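PDB 6KU7: genome polyprotein from Rhinovirus C, which contains the 3C cysteine protease, a chymotrypsin-like enzyme that probably cleaves the viral polyprotein at specific sites to release mature proteins. Local coordinates for residues A[22-27]-A[47-52]; A[34-39]-A[91-96]; A[40-45]-A[78-83]. All coordinates share one frame; numbering follows the deposited sequence.

Interaction 1: A[22-27]-A[47-52]; sequences HVITTS and AECGDS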
loop_
_atom_site.group_PDB
_atom_site.type_symbol
_atom_site.label_atom_id
_atom_site.label_comp_id
_atom_site.label_asym_id
_atom_site.label_seq_id
_atom_site.Cartn_x
_atom_site.Cartn_y
_atom_site.Cartn_z
ATOM N N HIS A 22 7.228 5.581 -4.318
ATOM C CA HIS A 22 7.166 6.841 -5.048
ATOM C C HIS A 22 5.917 7.603 -4.619
ATOM O O HIS A 22 4.945 7.024 -4.123
ATOM C CB HIS A 22 7.147 6.620 -6.572
ATOM C CG HIS A 22 8.309 5.831 -7.086
ATOM N ND1 HIS A 22 9.454 6.424 -7.578
ATOM C CD2 HIS A 22 8.510 4.492 -7.175
ATOM C CE1 HIS A 22 10.309 5.487 -7.948
ATOM N NE2 HIS A 22 9.762 4.304 -7.712
ATOM N N VAL A 23 5.958 8.914 -4.814
ATOM C CA VAL A 23 4.826 9.775 -4.506
ATOM C C VAL A 23 3.941 9.809 -5.738
ATOM O O VAL A 23 4.397 10.198 -6.821
ATOM C CB VAL A 23 5.282 11.192 -4.131
ATOM C CG1 VAL A 23 4.066 12.072 -3.875
ATOM C CG2 VAL A 23 6.228 11.166 -2.922
ATOM N N ILE A 24 2.690 9.396 -5.586
ATOM C CA ILE A 24 1.695 9.502 -6.649
ATOM C C ILE A 24 0.752 10.645 -6.283
ATOM O O ILE A 24 0.283 10.740 -5.142
ATOM C CB ILE A 24 0.962 8.157 -6.857
ATOM C CG1 ILE A 24 0.492 7.995 -8.301
ATOM C CG2 ILE A 24 -0.215 7.975 -5.915
ATOM C CD1 ILE A 24 0.191 6.559 -8.667
ATOM N N THR A 25 0.546 11.567 -7.217
ATOM C CA THR A 25 -0.368 12.688 -7.016
ATOM C C THR A 25 -1.549 12.533 -7.956
ATOM O O THR A 25 -1.366 12.416 -9.175
ATOM C CB THR A 25 0.316 14.034 -7.268
ATOM O OG1 THR A 25 1.515 14.115 -6.488
ATOM C CG2 THR A 25 -0.613 15.163 -6.870
ATOM N N THR A 26 -2.751 12.531 -7.402
ATOM C CA THR A 26 -3.948 12.585 -8.234
ATOM C C THR A 26 -4.771 13.790 -7.816
ATOM O O THR A 26 -4.413 14.543 -6.906
ATOM C CB THR A 26 -4.795 11.306 -8.130
ATOM O OG1 THR A 26 -5.411 11.249 -6.836
ATOM C CG2 THR A 26 -3.945 10.046 -8.343
ATOM N N SER A 27 -5.897 13.958 -8.497
ATOM C CA SER A 27 -6.858 14.976 -8.105
ATOM C C SER A 27 -7.284 14.822 -6.655
ATOM O O SER A 27 -7.749 15.786 -6.042
ATOM C CB SER A 27 -8.072 14.899 -9.024
ATOM O OG SER A 27 -9.163 15.383 -8.381
ATOM N N ALA A 47 -7.357 6.629 -4.609
ATOM C CA ALA A 47 -6.606 7.676 -5.300
ATOM C C ALA A 47 -7.230 8.047 -6.632
ATOM O O ALA A 47 -6.963 9.138 -7.144
ATOM C CB ALA A 47 -5.156 7.248 -5.551
ATOM N N GLU A 48 -8.019 7.145 -7.218
ATOM C CA GLU A 48 -8.710 7.393 -8.485
ATOM C C GLU A 48 -7.730 7.758 -9.600
ATOM O O GLU A 48 -7.851 8.797 -10.251
ATOM C CB GLU A 48 -9.783 8.470 -8.303
ATOM C CG GLU A 48 -11.008 7.946 -7.540
ATOM C CD GLU A 48 -12.145 8.963 -7.429
ATOM O OE1 GLU A 48 -12.415 9.695 -8.413
ATOM O OE2 GLU A 48 -12.771 9.026 -6.351
ATOM N N CYS A 49 -6.747 6.884 -9.817
ATOM C CA CYS A 49 -5.753 7.102 -10.862
ATOM C C CYS A 49 -6.397 7.059 -12.243
ATOM O O CYS A 49 -7.235 6.200 -12.521
ATOM C CB CYS A 49 -4.668 6.041 -10.765
ATOM S SG CYS A 49 -3.633 6.230 -9.335
ATOM N N GLY A 50 -5.981 7.973 -13.115
ATOM C CA GLY A 50 -6.506 8.060 -14.464
ATOM C C GLY A 50 -5.665 7.306 -15.476
ATOM O O GLY A 50 -4.966 6.343 -15.152
ATOM N N ASP A 51 -5.729 7.766 -16.732
ATOM C CA ASP A 51 -4.979 7.113 -17.798
ATOM C C ASP A 51 -3.499 7.431 -17.720
ATOM O O ASP A 51 -2.678 6.681 -18.258
ATOM C CB ASP A 51 -5.517 7.533 -19.161
ATOM C CG ASP A 51 -6.869 6.951 -19.441
ATOM O OD1 ASP A 51 -7.218 5.951 -18.782
ATOM O OD2 ASP A 51 -7.581 7.502 -20.306
ATOM N N SER A 52 -3.152 8.566 -17.119
ATOM C CA SER A 52 -1.784 8.873 -16.741
ATOM C C SER A 52 -1.787 9.356 -15.300
ATOM O O SER A 52 -2.795 9.870 -14.800
ATOM C CB SER A 52 -1.153 9.935 -17.656
ATOM O OG SER A 52 -2.064 10.972 -17.929
#
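The hydroxyl of Thr26 donates a short hydrogen bond to the backbone carbonyl of Ala47, OG1 to O 2.6 Å. It arrives in the carbonyl plane on a lone pair, with a C=O...O angle of 142°. The methyl of the same threonine serves the apolar side of the contact: CG2 lies 4.1 Å from Ala47 CB and 4.0 Å from Cys49 SG. That sulfur is touched a second time, by Ile24 CD1 at 3.9 Å, and so joins two inward-pointing residues spaced two apart on one strand. A chi1 of 71° places OG1 between Thr26's own backbone N and carbonyl carbon and CG2 anti to the latter.

In the second shell, Thr26 OG1 is also hydrogen-bonded to the backbone N of Lys28, two residues on, an ST turn. Glu48 takes a left-handed backbone conformation, which bends the chain sharply, and its carboxylate forms a salt bridge with Lys28. Farther out, Ile24 also touches Val53 and Ile55 of strand 52-55. The 47-52 loop thus packs against the first strand of the six-stranded antiparallel N-terminal barrel, beside strand 29-37, with Ile24 and Cys49 both facing Val43 of strand 40-44 and Leu81 of strand 78-83.

Interaction 2: A[34-39]-A[91-96]; sequences LGIHDN and DIRRFI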
loop_
_atom_site.group_PDB
_atom_site.type_symbol
_atom_site.label_atom_id
_atom_site.label_comp_id
_atom_site.label_asym_id
_atom_site.label_seq_id
_atom_site.Cartn_x
_atom_site.Cartn_y
_atom_site.Cartn_z
ATOM N N LEU A 34 3.602 1.761 -4.109
ATOM C CA LEU A 34 4.587 0.706 -3.843
ATOM C C LEU A 34 4.797 -0.139 -5.103
ATOM O O LEU A 34 3.890 -0.867 -5.526
ATOM C CB LEU A 34 4.144 -0.171 -2.668
ATOM C CG LEU A 34 4.904 -1.483 -2.404
ATOM C CD1 LEU A 34 6.275 -1.211 -1.821
ATOM C CD2 LEU A 34 4.132 -2.428 -1.479
ATOM N N GLY A 35 5.989 -0.057 -5.688
ATOM C CA GLY A 35 6.349 -0.986 -6.757
ATOM C C GLY A 35 6.505 -2.411 -6.234
ATOM O O GLY A 35 7.085 -2.650 -5.171
ATOM N N ILE A 36 5.982 -3.374 -6.994
ATOM C CA ILE A 36 5.986 -4.776 -6.583
ATOM C C ILE A 36 6.969 -5.610 -7.405
ATOM O O ILE A 36 7.769 -6.367 -6.849
ATOM C CB ILE A 36 4.566 -5.376 -6.637
ATOM C CG1 ILE A 36 3.687 -4.671 -5.618
ATOM C CG2 ILE A 36 4.602 -6.859 -6.289
ATOM C CD1 ILE A 36 2.456 -4.202 -6.220
ATOM N N HIS A 37 6.854 -5.550 -8.722
ATOM C CA HIS A 37 7.766 -6.279 -9.590
ATOM C C HIS A 37 7.682 -5.706 -10.990
ATOM O O HIS A 37 6.621 -5.238 -11.397
ATOM C CB HIS A 37 7.431 -7.770 -9.611
ATOM C CG HIS A 37 6.142 -8.086 -10.302
ATOM N ND1 HIS A 37 6.072 -8.376 -11.646
ATOM C CD2 HIS A 37 4.873 -8.148 -9.836
ATOM C CE1 HIS A 37 4.815 -8.606 -11.978
ATOM N NE2 HIS A 37 4.068 -8.475 -10.897
ATOM N N ASP A 38 8.779 -5.750 -11.735
ATOM C CA ASP A 38 8.737 -5.248 -13.098
ATOM C C ASP A 38 8.172 -3.825 -13.099
ATOM O O ASP A 38 8.670 -2.956 -12.395
ATOM C CB ASP A 38 7.947 -6.204 -13.993
ATOM C CG ASP A 38 8.585 -7.580 -14.076
ATOM O OD1 ASP A 38 9.622 -7.719 -14.753
ATOM O OD2 ASP A 38 8.058 -8.525 -13.462
ATOM N N ASN A 39 7.135 -3.602 -13.899
ATOM C CA ASN A 39 6.477 -2.303 -13.995
ATOM C C ASN A 39 5.126 -2.274 -13.266
ATOM O O ASN A 39 4.300 -1.409 -13.534
ATOM C CB ASN A 39 6.294 -1.894 -15.463
ATOM C CG ASN A 39 5.299 -2.773 -16.203
ATOM O OD1 ASN A 39 5.142 -3.953 -15.901
ATOM N ND2 ASN A 39 4.625 -2.197 -17.186
ATOM N N ASP A 91 11.941 -7.025 -7.230
ATOM C CA ASP A 91 10.836 -7.966 -7.064
ATOM C C ASP A 91 10.674 -8.312 -5.590
ATOM O O ASP A 91 11.503 -9.018 -5.015
ATOM C CB ASP A 91 11.093 -9.218 -7.896
ATOM C CG ASP A 91 9.910 -10.167 -7.918
ATOM O OD1 ASP A 91 8.894 -9.919 -7.229
ATOM O OD2 ASP A 91 10.003 -11.191 -8.628
ATOM N N ILE A 92 9.596 -7.833 -4.972
ATOM C CA ILE A 92 9.406 -8.041 -3.542
ATOM C C ILE A 92 8.336 -9.083 -3.262
ATOM O O ILE A 92 7.918 -9.243 -2.105
ATOM C CB ILE A 92 9.092 -6.718 -2.822
ATOM C CG1 ILE A 92 7.851 -6.066 -3.418
ATOM C CG2 ILE A 92 10.290 -5.756 -2.878
ATOM C CD1 ILE A 92 7.177 -5.058 -2.491
ATOM N N ARG A 93 7.880 -9.807 -4.295
ATOM C CA ARG A 93 6.803 -10.783 -4.116
ATOM C C ARG A 93 7.161 -11.854 -3.094
ATOM O O ARG A 93 6.284 -12.328 -2.357
ATOM C CB ARG A 93 6.440 -11.427 -5.457
ATOM C CG ARG A 93 5.542 -10.534 -6.286
ATOM C CD ARG A 93 5.263 -11.099 -7.657
ATOM N NE ARG A 93 6.468 -11.133 -8.479
ATOM C CZ ARG A 93 6.457 -11.466 -9.764
ATOM N NH1 ARG A 93 5.301 -11.762 -10.344
ATOM N NH2 ARG A 93 7.587 -11.482 -10.465
ATOM N N ARG A 94 8.437 -12.216 -3.004
ATOM C CA ARG A 94 8.851 -13.230 -2.046
ATOM C C ARG A 94 8.570 -12.823 -0.599
ATOM O O ARG A 94 8.492 -13.700 0.269
ATOM C CB ARG A 94 10.342 -13.539 -2.242
ATOM C CG ARG A 94 11.268 -12.477 -1.648
ATOM C CD ARG A 94 12.707 -12.572 -2.164
ATOM N NE ARG A 94 12.805 -12.448 -3.620
ATOM C CZ ARG A 94 13.694 -11.683 -4.263
ATOM N NH1 ARG A 94 14.559 -10.939 -3.589
ATOM N NH2 ARG A 94 13.707 -11.641 -5.592
ATOM N N PHE A 95 8.413 -11.525 -0.313
ATOM C CA PHE A 95 8.132 -11.054 1.046
ATOM C C PHE A 95 6.650 -10.846 1.309
ATOM O O PHE A 95 6.277 -10.452 2.422
ATOM C CB PHE A 95 8.859 -9.738 1.338
ATOM C CG PHE A 95 10.327 -9.752 0.987
ATOM C CD1 PHE A 95 11.196 -10.633 1.608
ATOM C CD2 PHE A 95 10.830 -8.861 0.047
ATOM C CE1 PHE A 95 12.545 -10.635 1.290
ATOM C CE2 PHE A 95 12.163 -8.849 -0.278
ATOM C CZ PHE A 95 13.033 -9.733 0.342
ATOM N N ILE A 96 5.804 -11.084 0.317
ATOM C CA ILE A 96 4.373 -10.838 0.446
ATOM C C ILE A 96 3.723 -12.143 0.893
ATOM O O ILE A 96 3.970 -13.199 0.291
ATOM C CB ILE A 96 3.787 -10.297 -0.870
ATOM C CG1 ILE A 96 4.451 -8.951 -1.205
ATOM C CG2 ILE A 96 2.265 -10.165 -0.782
ATOM C CD1 ILE A 96 3.956 -8.281 -2.475
HETATM O O HOH W 1 9.453 -11.048 -13.146
#
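Stacking carries the polar side: the guanidinium of Arg93 lies flat on one face of the His37 ring, centres 3.6 Å apart and planes 2° from parallel. For His37, chi1 of 69° sets the ring between the backbone N and carbonyl carbon, with one face against Arg93, whose chain bends at chi3 to lay its head there. Ionic bonds hold that head side-on: Arg93 NE to Asp91 OD1 and Arg93 NH2 to Asp91 OD2, 3.0 Å each. Arg93 NH1 bonds to the carbonyl of Phe185. At the ring edge, His37 ND1 donates to Asp38 OD2 (2.7 Å) within the ring plane, fixing the rotation of the imidazole.

The segments join the end of a strand of the N-terminal barrel, where Ile36 and His37 form a classic beta bulge opposite Cys40, to the connection running toward the second barrel. Asp91 OD1 also accepts from Arg93 N, an Asx turn starting the short 3-10 segment.

One backbone bond crosses the contact, Ile92 N to Ile36 O at 3.0 Å and 169°. Among apolar groups, Leu34 CD1 meets Ile92 CD1 tip to tip at 4.0 Å, while Ile36 CG2 rests on Arg93 CG (3.8 Å) and Ile96 CD1.

Interaction 3: A[40-45]-A[78-83]; sequences CAVVPT and ITLLWL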
loop_
_atom_site.group_PDB
_atom_site.type_symbol
_atom_site.label_atom_id
_atom_site.label_comp_id
_atom_site.label_asym_id
_atom_site.label_seq_id
_atom_site.Cartn_x
_atom_site.Cartn_y
_atom_site.Cartn_z
ATOM N N CYS A 40 4.893 -3.231 -12.370
ATOM C CA CYS A 40 3.606 -3.327 -11.684
ATOM C C CYS A 40 3.721 -2.733 -10.285
ATOM O O CYS A 40 4.549 -3.189 -9.481
ATOM C CB CYS A 40 3.140 -4.778 -11.602
ATOM S SG CYS A 40 1.595 -4.959 -10.690
ATOM N N ALA A 41 2.888 -1.730 -9.995
ATOM C CA ALA A 41 2.864 -1.063 -8.702
ATOM C C ALA A 41 1.459 -1.059 -8.135
ATOM O O ALA A 41 0.460 -1.198 -8.852
ATOM C CB ALA A 41 3.350 0.383 -8.778
ATOM N N VAL A 42 1.388 -0.851 -6.833
ATOM C CA VAL A 42 0.123 -0.851 -6.120
ATOM C C VAL A 42 -0.160 0.566 -5.641
ATOM O O VAL A 42 0.750 1.307 -5.250
ATOM C CB VAL A 42 0.165 -1.884 -4.972
ATOM C CG1 VAL A 42 0.936 -1.370 -3.756
ATOM C CG2 VAL A 42 -1.185 -2.307 -4.603
ATOM N N VAL A 43 -1.429 0.961 -5.718
ATOM C CA VAL A 43 -1.889 2.243 -5.194
ATOM C C VAL A 43 -3.280 2.043 -4.582
ATOM O O VAL A 43 -4.003 1.119 -4.965
ATOM C CB VAL A 43 -1.952 3.314 -6.318
ATOM C CG1 VAL A 43 -2.966 2.912 -7.389
ATOM C CG2 VAL A 43 -2.234 4.717 -5.788
ATOM N N PRO A 44 -3.638 2.873 -3.600
ATOM C CA PRO A 44 -5.005 2.753 -3.059
ATOM C C PRO A 44 -6.047 3.145 -4.099
ATOM O O PRO A 44 -5.907 4.138 -4.818
ATOM C CB PRO A 44 -5.003 3.708 -1.858
ATOM C CG PRO A 44 -3.572 3.804 -1.458
ATOM C CD PRO A 44 -2.795 3.729 -2.747
ATOM N N THR A 45 -7.097 2.326 -4.176
ATOM C CA THR A 45 -8.143 2.535 -5.172
ATOM C C THR A 45 -8.778 3.915 -5.044
ATOM O O THR A 45 -9.120 4.540 -6.054
ATOM C CB THR A 45 -9.188 1.442 -5.037
ATOM O OG1 THR A 45 -8.555 0.165 -5.231
ATOM C CG2 THR A 45 -10.307 1.636 -6.065
ATOM N N ILE A 78 -7.224 -1.984 -3.094
ATOM C CA ILE A 78 -5.956 -2.101 -3.806
ATOM C C ILE A 78 -6.210 -2.012 -5.309
ATOM O O ILE A 78 -7.019 -2.769 -5.859
ATOM C CB ILE A 78 -5.264 -3.430 -3.465
ATOM C CG1 ILE A 78 -4.670 -3.394 -2.062
ATOM C CG2 ILE A 78 -4.189 -3.757 -4.502
ATOM C CD1 ILE A 78 -3.910 -4.653 -1.745
ATOM N N THR A 79 -5.499 -1.113 -5.977
ATOM C CA THR A 79 -5.470 -1.039 -7.431
ATOM C C THR A 79 -4.049 -1.286 -7.925
ATOM O O THR A 79 -3.097 -0.700 -7.391
ATOM C CB THR A 79 -5.978 0.324 -7.892
ATOM O OG1 THR A 79 -7.396 0.363 -7.720
ATOM C CG2 THR A 79 -5.610 0.587 -9.345
ATOM N N LEU A 80 -3.908 -2.170 -8.918
ATOM C CA LEU A 80 -2.624 -2.450 -9.558
ATOM C C LEU A 80 -2.449 -1.540 -10.763
ATOM O O LEU A 80 -3.366 -1.408 -11.580
ATOM C CB LEU A 80 -2.513 -3.902 -10.027
ATOM C CG LEU A 80 -2.804 -5.054 -9.074
ATOM C CD1 LEU A 80 -2.398 -6.400 -9.688
ATOM C CD2 LEU A 80 -2.073 -4.817 -7.793
ATOM N N LEU A 81 -1.273 -0.926 -10.879
ATOM C CA LEU A 81 -0.923 -0.106 -12.035
ATOM C C LEU A 81 0.211 -0.767 -12.805
ATOM O O LEU A 81 1.218 -1.179 -12.212
ATOM C CB LEU A 81 -0.498 1.309 -11.636
ATOM C CG LEU A 81 -1.430 2.141 -10.758
ATOM C CD1 LEU A 81 -0.764 3.473 -10.428
ATOM C CD2 LEU A 81 -2.790 2.338 -11.430
ATOM N N TRP A 82 0.047 -0.870 -14.122
ATOM C CA TRP A 82 1.136 -1.250 -15.014
ATOM C C TRP A 82 1.567 0.016 -15.732
ATOM O O TRP A 82 0.812 0.574 -16.538
ATOM C CB TRP A 82 0.718 -2.340 -15.993
ATOM C CG TRP A 82 0.147 -3.503 -15.284
ATOM C CD1 TRP A 82 -1.098 -3.594 -14.720
ATOM C CD2 TRP A 82 0.797 -4.735 -15.019
ATOM N NE1 TRP A 82 -1.260 -4.815 -14.134
ATOM C CE2 TRP A 82 -0.108 -5.536 -14.297
ATOM C CE3 TRP A 82 2.055 -5.242 -15.318
ATOM C CZ2 TRP A 82 0.206 -6.822 -13.883
ATOM C CZ3 TRP A 82 2.373 -6.523 -14.906
ATOM C CH2 TRP A 82 1.459 -7.298 -14.196
ATOM N N LEU A 83 2.771 0.466 -15.414
ATOM C CA LEU A 83 3.273 1.772 -15.794
ATOM C C LEU A 83 4.143 1.659 -17.038
ATOM O O LEU A 83 4.842 0.664 -17.239
ATOM C CB LEU A 83 4.074 2.374 -14.637
ATOM C CG LEU A 83 3.311 2.429 -13.303
ATOM C CD1 LEU A 83 4.227 2.750 -12.112
ATOM C CD2 LEU A 83 2.190 3.453 -13.417
HETATM O O HOH W 2 -8.214 2.985 -9.032
#
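Cys40 lays its side chain over the flat face of Trp82, its non-hydrogen-bonded partner on the neighbouring strand. Starting at CB, the carbon stands 3.8 Å from the centroid of the six-membered ring and only 11° off the ring normal, a CH-pi contact whose nearest ring atom is CZ3. The tip continues across the same ring: SG is 4.1 Å from that centroid, a sulfur-aromatic contact over the face, and comes closest to CZ2. Because chi1 is 177°, SG swings away from the backbone N and can also graze Leu80 CB.

Farther along, Val42, on the same face as Cys40, brings CG2 to Ile78 CG2 at 3.3 Å, shorter than usual contact, so the packing may be tight. On the other face Ala41 CB meets Leu83 CD1, and Val43 CG1 sits 3.8 Å from Leu81 CG.

Antiparallel pairing sets this register. Ala41 and Leu81 exchange two backbone bonds, of which Leu81 N to Ala41 O (2.7 Å) is nearly straight at 177°; Val43 and Thr79 exchange two more. Just past the end of strand 40-44, the hydroxyls of Thr45 and Thr79 hydrogen-bond, OG1 to OG1 2.8 Å, and a water bonds to Thr79 OG1.

The order 21-26, 29-37, 40-44, 78-83, 58-69, 52-55 in a closed antiparallel sheet is that of the chymotrypsin-like beta barrel.

After helix 8-20 the chain enters strand 21-26, turns into strand 29-37 and then into 40-44. Interaction 1 closes the first loop when 47-52 returns to 22-27. Interaction 3 closes the next, bringing strand 78-83 beside 40-45, and interaction 2 the longest, as 91-96 comes back to 34-39 and ties the barrel to the connection leading to the second sheet. Interaction 3 is thus nested inside interaction 2, whereas interaction 1 crosses both. Interactions 1 and 3 meet inside the barrel, where Ile24 CD1 lies 3.7 Å from Leu81 CD1. Interactions 2 and 3 adjoin through neighbouring strands 29-37 and 40-44: Leu34 O probably accepts from Val42 N.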